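Local atomic coordinates of beta-galactosidase BgaB (Bifidobacterium adolescentis, PDB entry 5VYM), a protein that hydrolyses terminal non-reducing beta-D-galactose residues, most actively in Gal(beta1-4)Gal-containing oligosaccharides, and is represented here by its trimerisation domain. Residues S12-S15 against E16-T19; N30-H33 against D34-D37; I51-L54 against A55-W58; D76-R79 against L80-F83; G116-R119 against S120-G123. All coordinates share one frame; numbering follows the deposited sequence.

Contact 1. Residues S12-S15 against E16-T19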
loop_
_atom_site.group_PDB
_atom_site.type_symbol
_atom_site.label_atom_id
_atom_site.label_comp_id
_atom_site.label_asym_id
_atom_site.label_seq_id
_atom_site.Cartn_x
_atom_site.Cartn_y
_atom_site.Cartn_z
ATOM N N SER B 12 15.066 -14.806 -6.331
ATOM C CA SER B 12 14.677 -15.391 -5.052
ATOM C C SER B 12 14.984 -16.882 -5.092
ATOM O O SER B 12 14.333 -17.634 -5.825
ATOM C CB SER B 12 13.198 -15.146 -4.768
ATOM O OG SER B 12 12.751 -15.945 -3.686
ATOM N N ALA B 13 15.976 -17.305 -4.305
ATOM C CA ALA B 13 16.327 -18.721 -4.256
ATOM C C ALA B 13 15.162 -19.562 -3.748
ATOM O O ALA B 13 14.913 -20.662 -4.255
ATOM C CB ALA B 13 17.562 -18.928 -3.379
ATOM N N GLU B 14 14.435 -19.058 -2.746
ATOM C CA GLU B 14 13.280 -19.786 -2.236
ATOM C C GLU B 14 12.224 -19.974 -3.318
ATOM O O GLU B 14 11.587 -21.030 -3.397
ATOM C CB GLU B 14 12.689 -19.057 -1.026
ATOM C CG GLU B 14 13.608 -18.995 0.188
ATOM C CD GLU B 14 14.548 -17.802 0.159
ATOM O OE1 GLU B 14 14.981 -17.361 1.245
ATOM O OE2 GLU B 14 14.849 -17.301 -0.944
ATOM N N SER B 15 12.030 -18.961 -4.168
ATOM C CA SER B 15 11.076 -19.096 -5.265
ATOM C C SER B 15 11.535 -20.150 -6.266
ATOM O O SER B 15 10.710 -20.878 -6.833
ATOM C CB SER B 15 10.874 -17.747 -5.958
ATOM O OG SER B 15 10.364 -16.783 -5.053
ATOM N N GLU B 16 12.847 -20.248 -6.494
ATOM C CA GLU B 16 13.368 -21.288 -7.376
ATOM C C GLU B 16 13.176 -22.671 -6.768
ATOM O O GLU B 16 12.929 -23.645 -7.491
ATOM C CB GLU B 16 14.844 -21.027 -7.679
ATOM C CG GLU B 16 15.515 -22.095 -8.538
ATOM C CD GLU B 16 14.954 -22.172 -9.951
ATOM O OE1 GLU B 16 14.214 -21.252 -10.365
ATOM O OE2 GLU B 16 15.256 -23.160 -10.655
ATOM N N TRP B 17 13.281 -22.779 -5.441
ATOM C CA TRP B 17 13.012 -24.052 -4.777
ATOM C C TRP B 17 11.562 -24.473 -4.980
ATOM O O TRP B 17 11.278 -25.633 -5.298
ATOM C CB TRP B 17 13.339 -23.946 -3.288
ATOM C CG TRP B 17 14.752 -23.539 -2.999
ATOM C CD1 TRP B 17 15.816 -23.596 -3.852
ATOM C CD2 TRP B 17 15.253 -23.004 -1.768
ATOM N NE1 TRP B 17 16.949 -23.132 -3.227
ATOM C CE2 TRP B 17 16.629 -22.762 -1.947
ATOM C CE3 TRP B 17 14.672 -22.708 -0.532
ATOM C CZ2 TRP B 17 17.432 -22.238 -0.937
ATOM C CZ3 TRP B 17 15.470 -22.188 0.469
ATOM C CH2 TRP B 17 16.835 -21.958 0.261
ATOM N N ALA B 18 10.627 -23.536 -4.802
ATOM C CA ALA B 18 9.223 -23.838 -5.060
ATOM C C ALA B 18 8.990 -24.189 -6.523
ATOM O O ALA B 18 8.092 -24.978 -6.837
ATOM C CB ALA B 18 8.344 -22.656 -4.646
ATOM N N THR B 19 9.785 -23.615 -7.427
ATOM C CA THR B 19 9.689 -23.966 -8.840
ATOM C C THR B 19 10.092 -25.418 -9.073
ATOM O O THR B 19 9.410 -26.158 -9.793
ATOM C CB THR B 19 10.564 -23.021 -9.668
ATOM O OG1 THR B 19 9.883 -21.773 -9.851
ATOM C CG2 THR B 19 10.895 -23.630 -11.022
#
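Ser12 and Glu16 meet through the backbone. Glu16 N gives a hydrogen bond to Ser12 O at 3.1 Å, the first rung of helix 13-20. Trp17 N then bonds to Ala13 O, Ala18 N to Glu14 O, and Thr19 N to Ser15 O. Ser15 O also has a weak second donor, Thr19 OG1, at 3.3 Å. The stronger partner of that hydroxyl is His31 N.

Ser12 is the N-cap residue. Its OG and Ser15 OG share a hydrogen bond of 2.9 Å, and either could be the donor. Ser15 OG also bonds to Ile71 N, so this buried hydroxyl has two polar partners. Glu16 OE1 accepts from Trp32 N, at the start of the next helix.

The indole of Trp17 lies alongside Glu14. With CG anti to the carbonyl carbon (chi1 -57°), the ring turns back along the helix. One face lies over Ala13 O, which is 3.0 Å above the ring plane. Glu14 CG touches CZ3 of Trp17 at 3.7 Å, and Ala13 CB touches CZ2 of Trp17 at 4.1 Å. These residues make up nearly all of the short helix 13-20, with Ser12 at the N-cap position, directly after strand 7-11 of the parallel sheet.

Contact 2. Residues N30-H33 against D34-D37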
loop_
_atom_site.group_PDB
_atom_site.type_symbol
_atom_site.label_atom_id
_atom_site.label_comp_id
_atom_site.label_asym_id
_atom_site.label_seq_id
_atom_site.Cartn_x
_atom_site.Cartn_y
_atom_site.Cartn_z
ATOM N N ASN B 30 8.534 -21.195 -13.898
ATOM C CA ASN B 30 9.954 -21.419 -13.640
ATOM C C ASN B 30 10.581 -20.070 -13.318
ATOM O O ASN B 30 10.649 -19.195 -14.188
ATOM C CB ASN B 30 10.637 -22.077 -14.839
ATOM C CG ASN B 30 12.031 -22.584 -14.517
ATOM O OD1 ASN B 30 12.841 -21.880 -13.914
ATOM N ND2 ASN B 30 12.316 -23.818 -14.919
ATOM N N HIS B 31 11.041 -19.903 -12.077
ATOM C CA HIS B 31 11.538 -18.600 -11.646
ATOM C C HIS B 31 12.799 -18.206 -12.407
ATOM O O HIS B 31 12.863 -17.124 -13.002
ATOM C CB HIS B 31 11.800 -18.602 -10.140
ATOM C CG HIS B 31 12.455 -17.351 -9.645
ATOM N ND1 HIS B 31 12.085 -16.096 -10.081
ATOM C CD2 HIS B 31 13.461 -17.160 -8.760
ATOM C CE1 HIS B 31 12.834 -15.187 -9.483
ATOM N NE2 HIS B 31 13.677 -15.806 -8.677
ATOM N N TRP B 32 13.815 -19.073 -12.399
ATOM C CA TRP B 32 15.082 -18.710 -13.026
ATOM C C TRP B 32 14.946 -18.566 -14.537
ATOM O O TRP B 32 15.611 -17.712 -15.135
ATOM C CB TRP B 32 16.164 -19.737 -12.693
ATOM C CG TRP B 32 17.470 -19.409 -13.345
ATOM C CD1 TRP B 32 18.075 -20.091 -14.359
ATOM C CD2 TRP B 32 18.317 -18.294 -13.047
ATOM N NE1 TRP B 32 19.257 -19.476 -14.701
ATOM C CE2 TRP B 32 19.427 -18.370 -13.911
ATOM C CE3 TRP B 32 18.247 -17.242 -12.129
ATOM C CZ2 TRP B 32 20.459 -17.436 -13.884
ATOM C CZ3 TRP B 32 19.273 -16.314 -12.103
ATOM C CH2 TRP B 32 20.364 -16.418 -12.976
ATOM N N HIS B 33 14.104 -19.386 -15.169
ATOM C CA HIS B 33 13.866 -19.217 -16.597
ATOM C C HIS B 33 13.165 -17.897 -16.886
ATOM O O HIS B 33 13.421 -17.272 -17.921
ATOM C CB HIS B 33 13.051 -20.389 -17.144
ATOM C CG HIS B 33 13.833 -21.658 -17.276
ATOM N ND1 HIS B 33 13.352 -22.763 -17.944
ATOM C CD2 HIS B 33 15.065 -21.997 -16.827
ATOM C CE1 HIS B 33 14.253 -23.728 -17.901
ATOM N NE2 HIS B 33 15.302 -23.289 -17.229
ATOM N N ASP B 34 12.288 -17.455 -15.983
ATOM C CA ASP B 34 11.661 -16.149 -16.146
ATOM C C ASP B 34 12.683 -15.032 -15.965
ATOM O O ASP B 34 12.620 -14.006 -16.653
ATOM C CB ASP B 34 10.504 -15.997 -15.157
ATOM C CG ASP B 34 9.389 -15.114 -15.689
ATOM O OD1 ASP B 34 9.509 -14.612 -16.827
ATOM O OD2 ASP B 34 8.387 -14.924 -14.967
ATOM N N VAL B 35 13.641 -15.224 -15.054
ATOM C CA VAL B 35 14.701 -14.239 -14.862
ATOM C C VAL B 35 15.560 -14.124 -16.115
ATOM O O VAL B 35 15.902 -13.018 -16.552
ATOM C CB VAL B 35 15.548 -14.601 -13.628
ATOM C CG1 VAL B 35 16.779 -13.712 -13.544
ATOM C CG2 VAL B 35 14.717 -14.486 -12.361
ATOM N N ARG B 36 15.925 -15.262 -16.714
ATOM C CA ARG B 36 16.757 -15.231 -17.915
ATOM C C ARG B 36 16.033 -14.559 -19.076
ATOM O O ARG B 36 16.638 -13.787 -19.829
ATOM C CB ARG B 36 17.184 -16.646 -18.306
ATOM C CG ARG B 36 18.032 -17.360 -17.270
ATOM C CD ARG B 36 18.604 -18.656 -17.828
ATOM N NE ARG B 36 17.587 -19.471 -18.487
ATOM C CZ ARG B 36 17.761 -20.741 -18.836
ATOM N NH1 ARG B 36 18.912 -21.349 -18.583
ATOM N NH2 ARG B 36 16.784 -21.408 -19.434
ATOM N N ASP B 37 14.739 -14.846 -19.239
ATOM C CA ASP B 37 13.978 -14.232 -20.322
ATOM C C ASP B 37 13.916 -12.718 -20.164
ATOM O O ASP B 37 14.078 -11.977 -21.141
ATOM C CB ASP B 37 12.571 -14.827 -20.379
ATOM C CG ASP B 37 12.558 -16.243 -20.923
ATOM O OD1 ASP B 37 13.638 -16.748 -21.297
ATOM O OD2 ASP B 37 11.467 -16.850 -20.978
#
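The His33 ring is covered on both faces. Arg36 lies on one of them, its guanidinium flat against the ring with the planes 5° apart. The two centres are 4.2 Å apart, and Arg36 NH2 sits toward the rim, 3.2 Å from His33 CD2. On the opposite face, Asn30 ND2 stands over the ring centre. The Trp32 indole has Arg36 on one face too, but there the aliphatic part does the touching. Arg36 CG makes a CH-pi contact 3.9 Å from the centroid of the five-membered Trp32 ring. The Arg36 chain bends at chi3 (-49°), which carries the guanidinium from the indole to the imidazole.

The residues form the first two turns of helix 31-44, on the connection that leads from strand 7-11 to its parallel neighbour 50-53. Asn30 is the N-cap. Its OD1 accepts from His33 N at 3.1 Å, with the donor above the carbonyl plane. The side-chain amide thus caps the helix with one end and covers the imidazole with the other.

Val35 fits between two rings. Its CG2 is 3.5 Å from His31 CE1, and its CG1 is 3.9 Å from Trp32 CZ3. Replacing Trp32 by alanine would remove the indole, and Arg36 CG would probably lose its CH-pi partner, Val35 CG1 its aromatic neighbour and Phe11 its edge-to-face ring. The His31 ring is held at both nitrogens, by Pro67 O at ND1 and Ser12 N at NE2. Asp34 OD2 bonds to Thr68 OG1, and Asp37 packs on Val214 of the second subunit.

Contact 3. Residues I51-L54 against A55-W58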
loop_
_atom_site.group_PDB
_atom_site.type_symbol
_atom_site.label_atom_id
_atom_site.label_comp_id
_atom_site.label_asym_id
_atom_site.label_seq_id
_atom_site.Cartn_x
_atom_site.Cartn_y
_atom_site.Cartn_z
ATOM N N ILE B 51 21.131 -8.740 -12.591
ATOM C CA ILE B 51 20.414 -9.732 -11.800
ATOM C C ILE B 51 20.950 -9.656 -10.379
ATOM O O ILE B 51 22.136 -9.915 -10.138
ATOM C CB ILE B 51 20.569 -11.142 -12.386
ATOM C CG1 ILE B 51 19.987 -11.192 -13.801
ATOM C CG2 ILE B 51 19.885 -12.163 -11.488
ATOM C CD1 ILE B 51 20.133 -12.535 -14.475
ATOM N N VAL B 52 20.085 -9.288 -9.439
ATOM C CA VAL B 52 20.466 -9.035 -8.055
ATOM C C VAL B 52 19.665 -9.972 -7.168
ATOM O O VAL B 52 18.454 -10.100 -7.356
ATOM C CB VAL B 52 20.226 -7.570 -7.642
ATOM C CG1 VAL B 52 20.625 -7.352 -6.191
ATOM C CG2 VAL B 52 20.988 -6.630 -8.562
ATOM N N PRO B 53 20.288 -10.655 -6.207
ATOM C CA PRO B 53 19.513 -11.455 -5.254
ATOM C C PRO B 53 18.529 -10.589 -4.481
ATOM O O PRO B 53 18.798 -9.425 -4.174
ATOM C CB PRO B 53 20.585 -12.047 -4.331
ATOM C CG PRO B 53 21.826 -12.053 -5.155
ATOM C CD PRO B 53 21.740 -10.839 -6.036
ATOM N N LEU B 54 17.376 -11.183 -4.167
ATOM C CA LEU B 54 16.310 -10.444 -3.495
ATOM C C LEU B 54 16.769 -9.899 -2.149
ATOM O O LEU B 54 16.370 -8.799 -1.747
ATOM C CB LEU B 54 15.086 -11.346 -3.330
ATOM C CG LEU B 54 13.870 -10.788 -2.592
ATOM C CD1 LEU B 54 13.426 -9.476 -3.204
ATOM C CD2 LEU B 54 12.730 -11.794 -2.606
ATOM N N ALA B 55 17.617 -10.646 -1.440
ATOM C CA ALA B 55 18.053 -10.232 -0.111
ATOM C C ALA B 55 19.035 -9.067 -0.136
ATOM O O ALA B 55 19.262 -8.455 0.912
ATOM C CB ALA B 55 18.683 -11.414 0.626
ATOM N N TYR B 56 19.616 -8.743 -1.289
ATOM C CA TYR B 56 20.623 -7.696 -1.349
ATOM C C TYR B 56 19.972 -6.314 -1.366
ATOM O O TYR B 56 18.758 -6.165 -1.523
ATOM C CB TYR B 56 21.521 -7.876 -2.572
ATOM C CG TYR B 56 22.526 -9.003 -2.447
ATOM C CD1 TYR B 56 23.438 -9.261 -3.463
ATOM C CD2 TYR B 56 22.563 -9.807 -1.316
ATOM C CE1 TYR B 56 24.358 -10.288 -3.355
ATOM C CE2 TYR B 56 23.478 -10.836 -1.199
ATOM C CZ TYR B 56 24.373 -11.072 -2.221
ATOM O OH TYR B 56 25.286 -12.095 -2.108
ATOM N N ASP B 57 20.809 -5.291 -1.199
ATOM C CA ASP B 57 20.361 -3.900 -1.156
ATOM C C ASP B 57 20.270 -3.376 -2.584
ATOM O O ASP B 57 21.269 -2.943 -3.165
ATOM C CB ASP B 57 21.314 -3.061 -0.312
ATOM C CG ASP B 57 20.888 -1.606 -0.209
ATOM O OD1 ASP B 57 19.739 -1.285 -0.577
ATOM O OD2 ASP B 57 21.710 -0.780 0.242
ATOM N N TRP B 58 19.065 -3.407 -3.153
ATOM C CA TRP B 58 18.814 -2.873 -4.485
ATOM C C TRP B 58 18.112 -1.521 -4.446
ATOM O O TRP B 58 17.476 -1.131 -5.431
ATOM C CB TRP B 58 17.999 -3.868 -5.312
ATOM C CG TRP B 58 16.998 -4.644 -4.514
ATOM C CD1 TRP B 58 17.118 -5.932 -4.086
ATOM C CD2 TRP B 58 15.724 -4.181 -4.044
ATOM N NE1 TRP B 58 15.999 -6.304 -3.380
ATOM C CE2 TRP B 58 15.128 -5.247 -3.341
ATOM C CE3 TRP B 58 15.031 -2.973 -4.151
ATOM C CZ2 TRP B 58 13.872 -5.140 -2.748
ATOM C CZ3 TRP B 58 13.784 -2.868 -3.561
ATOM C CH2 TRP B 58 13.218 -3.946 -2.868
#
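Pro53 and Tyr56 are the ends of a type I beta turn that closes strand 50-53, an outer strand of the parallel sheet within this chain. Ala55 is the third residue of the turn, and its exposed methyl leads away from the strand.

Tyr56 closes the turn. Its N bonds to Pro53 O at 3.1 Å. Its ring lies against the proline. CG anti to the carbonyl carbon (chi1 -75°) brings the ring back over Pro53, where Pro53 CG makes a CH-pi contact 3.8 Å from the ring centroid. Pro53 CD meets Tyr56 CD1 at 3.5 Å. From the strand just before the turn, Val52 CG1 packs on Tyr56 CB at 3.8 Å. The Tyr56 carbonyl oxygen accepts from Arg79 NH2 of helix 74-85.

Asp57 turns away from the strand, and its OD1 bonds to Ser59 OG. The chain then brings Trp58 back inward. The indole is buried, with an edge-to-face partner in Phe83 and with Leu10 and Leu80 against it. Val52 CG1 is at its edge, 4.3 Å from Trp58 CD1. A leucine in place of Trp58 would probably leave Leu54 O without one of its two donors and open a gap beside Phe83. The other donor is Arg79 NH1. Trp58 NE1 reaches Leu54 O at 3.0 Å, with the oxygen near the indole plane and the N-H...O angle 153°.

Contact 4. Residues D76-R79 against L80-F83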
loop_
_atom_site.group_PDB
_atom_site.type_symbol
_atom_site.label_atom_id
_atom_site.label_comp_id
_atom_site.label_asym_id
_atom_site.label_seq_id
_atom_site.Cartn_x
_atom_site.Cartn_y
_atom_site.Cartn_z
ATOM N N ASP B 76 9.736 -8.331 2.741
ATOM C CA ASP B 76 10.200 -8.038 1.389
ATOM C C ASP B 76 9.150 -7.271 0.596
ATOM O O ASP B 76 9.491 -6.391 -0.204
ATOM C CB ASP B 76 10.591 -9.330 0.672
ATOM C CG ASP B 76 11.943 -9.860 1.120
ATOM O OD1 ASP B 76 12.744 -9.068 1.662
ATOM O OD2 ASP B 76 12.208 -11.064 0.923
ATOM N N THR B 77 7.869 -7.588 0.796
ATOM C CA THR B 77 6.813 -6.786 0.186
ATOM C C THR B 77 6.862 -5.352 0.700
ATOM O O THR B 77 6.627 -4.401 -0.055
ATOM C CB THR B 77 5.444 -7.413 0.460
ATOM O OG1 THR B 77 5.453 -8.785 0.050
ATOM C CG2 THR B 77 4.356 -6.680 -0.307
ATOM N N GLN B 78 7.186 -5.180 1.985
ATOM C CA GLN B 78 7.341 -3.841 2.543
ATOM C C GLN B 78 8.536 -3.122 1.927
ATOM O O GLN B 78 8.491 -1.905 1.713
ATOM C CB GLN B 78 7.485 -3.924 4.063
ATOM C CG GLN B 78 7.598 -2.575 4.756
ATOM C CD GLN B 78 6.354 -1.728 4.590
ATOM O OE1 GLN B 78 5.236 -2.202 4.785
ATOM N NE2 GLN B 78 6.542 -0.468 4.217
ATOM N N ARG B 79 9.616 -3.855 1.638
ATOM C CA ARG B 79 10.775 -3.236 1.001
ATOM C C ARG B 79 10.425 -2.708 -0.384
ATOM O O ARG B 79 10.898 -1.639 -0.788
ATOM C CB ARG B 79 11.931 -4.232 0.915
ATOM C CG ARG B 79 12.556 -4.595 2.253
ATOM C CD ARG B 79 13.595 -5.692 2.082
ATOM N NE ARG B 79 14.715 -5.259 1.251
ATOM C CZ ARG B 79 15.494 -6.085 0.559
ATOM N NH1 ARG B 79 15.266 -7.392 0.587
ATOM N NH2 ARG B 79 16.492 -5.605 -0.169
ATOM N N LEU B 80 9.596 -3.445 -1.128
ATOM C CA LEU B 80 9.146 -2.965 -2.430
ATOM C C LEU B 80 8.269 -1.728 -2.289
ATOM O O LEU B 80 8.399 -0.776 -3.067
ATOM C CB LEU B 80 8.391 -4.069 -3.169
ATOM C CG LEU B 80 9.195 -5.291 -3.614
ATOM C CD1 LEU B 80 8.261 -6.360 -4.148
ATOM C CD2 LEU B 80 10.220 -4.901 -4.665
ATOM N N ALA B 81 7.372 -1.723 -1.299
ATOM C CA ALA B 81 6.498 -0.571 -1.101
ATOM C C ALA B 81 7.299 0.667 -0.717
ATOM O O ALA B 81 7.043 1.761 -1.231
ATOM C CB ALA B 81 5.447 -0.883 -0.038
ATOM N N ASP B 82 8.271 0.514 0.185
ATOM C CA ASP B 82 9.147 1.632 0.524
ATOM C C ASP B 82 9.946 2.086 -0.691
ATOM O O ASP B 82 10.101 3.290 -0.929
ATOM C CB ASP B 82 10.088 1.242 1.665
ATOM C CG ASP B 82 9.374 1.123 2.999
ATOM O OD1 ASP B 82 8.534 1.994 3.305
ATOM O OD2 ASP B 82 9.653 0.156 3.739
ATOM N N PHE B 83 10.460 1.132 -1.468
ATOM C CA PHE B 83 11.233 1.470 -2.658
ATOM C C PHE B 83 10.381 2.231 -3.667
ATOM O O PHE B 83 10.823 3.234 -4.240
ATOM C CB PHE B 83 11.807 0.193 -3.275
ATOM C CG PHE B 83 12.479 0.400 -4.600
ATOM C CD1 PHE B 83 11.803 0.146 -5.782
ATOM C CD2 PHE B 83 13.791 0.836 -4.665
ATOM C CE1 PHE B 83 12.419 0.330 -7.006
ATOM C CE2 PHE B 83 14.414 1.022 -5.884
ATOM C CZ PHE B 83 13.727 0.769 -7.057
#
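Gln78 and Asp82 meet one helical turn apart. Gln78 NE2 gives a weak hydrogen bond to Asp82 OD2 at 3.2 Å, almost straight at 167°. The amide and carboxylate planes are 53° apart. Gln78 CG points anti to the backbone N (chi1 -178°), and the bend at chi2 swings the amide along the helix to the carboxylate. Under this pair, Asp82 N bonds to Gln78 O at 2.9 Å. Leu80 N, Ala81 N and Phe83 N bond likewise to Asp76 O, Thr77 O and Arg79 O.

Arg79 turns back toward Asp76. Its NH1 makes a salt bridge of 3.2 Å with Asp76 OD1. The oxygen lies near the guanidinium plane, but the nitrogen meets the carboxylate from above its plane.

All of this lies on helix 74-85, the crossover of a beta-alpha-beta unit between parallel strands 63-66 and 89-93. Leu80 faces strand 63-66 and packs on Val64 and Leu66. Phe83 also touches Val64.

Further out, more partners fix the polar groups. Arg79 gives NH2 to Tyr56 O and NH1 to Leu54 O, so the guanidinium ties the helix to the turn after strand 50-53. Asp82 OD2 also accepts from Glu171 N, which probably helps to hold the carboxylate in place. Thr77 OG1 bonds to Ser73 O. Ala81 packs on Tyr200 of the second subunit.

Contact 5. Residues G116-R119 against S120-G123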
loop_
_atom_site.group_PDB
_atom_site.type_symbol
_atom_site.label_atom_id
_atom_site.label_comp_id
_atom_site.label_asym_id
_atom_site.label_seq_id
_atom_site.Cartn_x
_atom_site.Cartn_y
_atom_site.Cartn_z
ATOM N N GLY B 116 -2.561 -7.403 0.914
ATOM C CA GLY B 116 -3.096 -6.283 0.169
ATOM C C GLY B 116 -2.072 -5.244 -0.227
ATOM O O GLY B 116 -2.374 -4.395 -1.075
ATOM N N LEU B 117 -0.870 -5.286 0.353
ATOM C CA LEU B 117 0.146 -4.290 0.033
ATOM C C LEU B 117 0.523 -4.347 -1.443
ATOM O O LEU B 117 0.606 -3.312 -2.115
ATOM C CB LEU B 117 1.374 -4.498 0.921
ATOM C CG LEU B 117 2.528 -3.512 0.742
ATOM C CD1 LEU B 117 2.018 -2.089 0.793
ATOM C CD2 LEU B 117 3.588 -3.735 1.806
ATOM N N LEU B 118 0.747 -5.553 -1.969
ATOM C CA LEU B 118 1.093 -5.676 -3.381
ATOM C C LEU B 118 -0.069 -5.252 -4.271
ATOM O O LEU B 118 0.136 -4.578 -5.288
ATOM C CB LEU B 118 1.524 -7.110 -3.690
ATOM C CG LEU B 118 2.184 -7.340 -5.052
ATOM C CD1 LEU B 118 3.341 -6.374 -5.262
ATOM C CD2 LEU B 118 2.656 -8.781 -5.177
ATOM N N ARG B 119 -1.297 -5.632 -3.904
ATOM C CA ARG B 119 -2.464 -5.171 -4.649
ATOM C C ARG B 119 -2.557 -3.651 -4.641
ATOM O O ARG B 119 -2.849 -3.034 -5.672
ATOM C CB ARG B 119 -3.741 -5.777 -4.065
ATOM C CG ARG B 119 -3.862 -7.275 -4.243
ATOM C CD ARG B 119 -5.262 -7.758 -3.898
ATOM N NE ARG B 119 -5.609 -7.526 -2.498
ATOM C CZ ARG B 119 -5.403 -8.403 -1.520
ATOM N NH1 ARG B 119 -4.842 -9.575 -1.786
ATOM N NH2 ARG B 119 -5.756 -8.111 -0.276
ATOM N N SER B 120 -2.308 -3.031 -3.483
ATOM C CA SER B 120 -2.401 -1.578 -3.384
ATOM C C SER B 120 -1.373 -0.895 -4.276
ATOM O O SER B 120 -1.685 0.093 -4.950
ATOM C CB SER B 120 -2.227 -1.138 -1.930
ATOM O OG SER B 120 -3.256 -1.666 -1.113
ATOM N N MET B 121 -0.139 -1.406 -4.290
ATOM C CA MET B 121 0.880 -0.860 -5.182
ATOM C C MET B 121 0.444 -0.966 -6.638
ATOM O O MET B 121 0.518 0.009 -7.395
ATOM C CB MET B 121 2.210 -1.589 -4.974
ATOM C CG MET B 121 2.809 -1.464 -3.581
ATOM S SD MET B 121 4.255 -2.526 -3.388
ATOM C CE MET B 121 5.189 -2.060 -4.840
ATOM N N LEU B 122 -0.028 -2.147 -7.042
ATOM C CA LEU B 122 -0.358 -2.406 -8.437
ATOM C C LEU B 122 -1.684 -1.792 -8.868
ATOM O O LEU B 122 -1.893 -1.590 -10.070
ATOM C CB LEU B 122 -0.389 -3.915 -8.690
ATOM C CG LEU B 122 0.937 -4.658 -8.524
ATOM C CD1 LEU B 122 0.722 -6.163 -8.566
ATOM C CD2 LEU B 122 1.918 -4.225 -9.598
ATOM N N GLY B 123 -2.579 -1.490 -7.931
ATOM C CA GLY B 123 -3.899 -1.015 -8.303
ATOM C C GLY B 123 -4.746 -2.053 -9.005
ATOM O O GLY B 123 -5.593 -1.701 -9.832
#
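Leu118 and Leu122 lie side by side and point the same way. Leu122 CD1 fits against the branch point CG of Leu118 at 4.0 Å. Together the two pack against Val92 of strand 89-93 and Pro111. Met121 forms a looser bump on the next side of the helix. Its SD is 4.4 Å from Leu118 CD1, and its CG is 4.5 Å from Leu117 CD1. Leu117 and Met121 both pack against Ala81 of helix 74-85.

Gly116, the N-cap, is the hollow at the start. It has a positive phi and no side chain, and the Arg119 guanidinium lies with one face against its CA, which is 3.2 Å above the plane. Gly123 ends the helix, also with positive phi.

Gly116 O takes two donors from one residue. Ser120 N reaches it at 2.8 Å and Ser120 OG at 2.9 Å. The hydroxyl stands beside the backbone N (chi1 -62°) and comes from above the carbonyl plane. Ser120 thus doubly satisfies the N-cap carbonyl of this mostly buried helix. Met121 O accepts from Asn198 ND2 of the second subunit. Arg119 NE makes a salt bridge with Asp115 of that subunit, which pairs its charge across the interface and makes this short helix part of the contact between the two chains.

In the fold
Contact 5 is the most buried of the five and borders the second subunit along most of its length. Contact 4 lies nearest the centre of the chain, about 5 Å between centres, and packs its helix on that of contact 5 mainly through Leu117 and Met121. Contacts 1 and 2 lie farther out, on successive helices joined by several hydrogen bonds. They are only partly buried. Trp17 and His33 are exposed, while His31 is buried and hydrogen-bonded at both ring nitrogens. Contact 3 is a turn, not a helix. It meets contact 2 through Ile51 against Val35, and contact 4 through the arginine of helix 74-85. Contacts 1 and 5 do not touch.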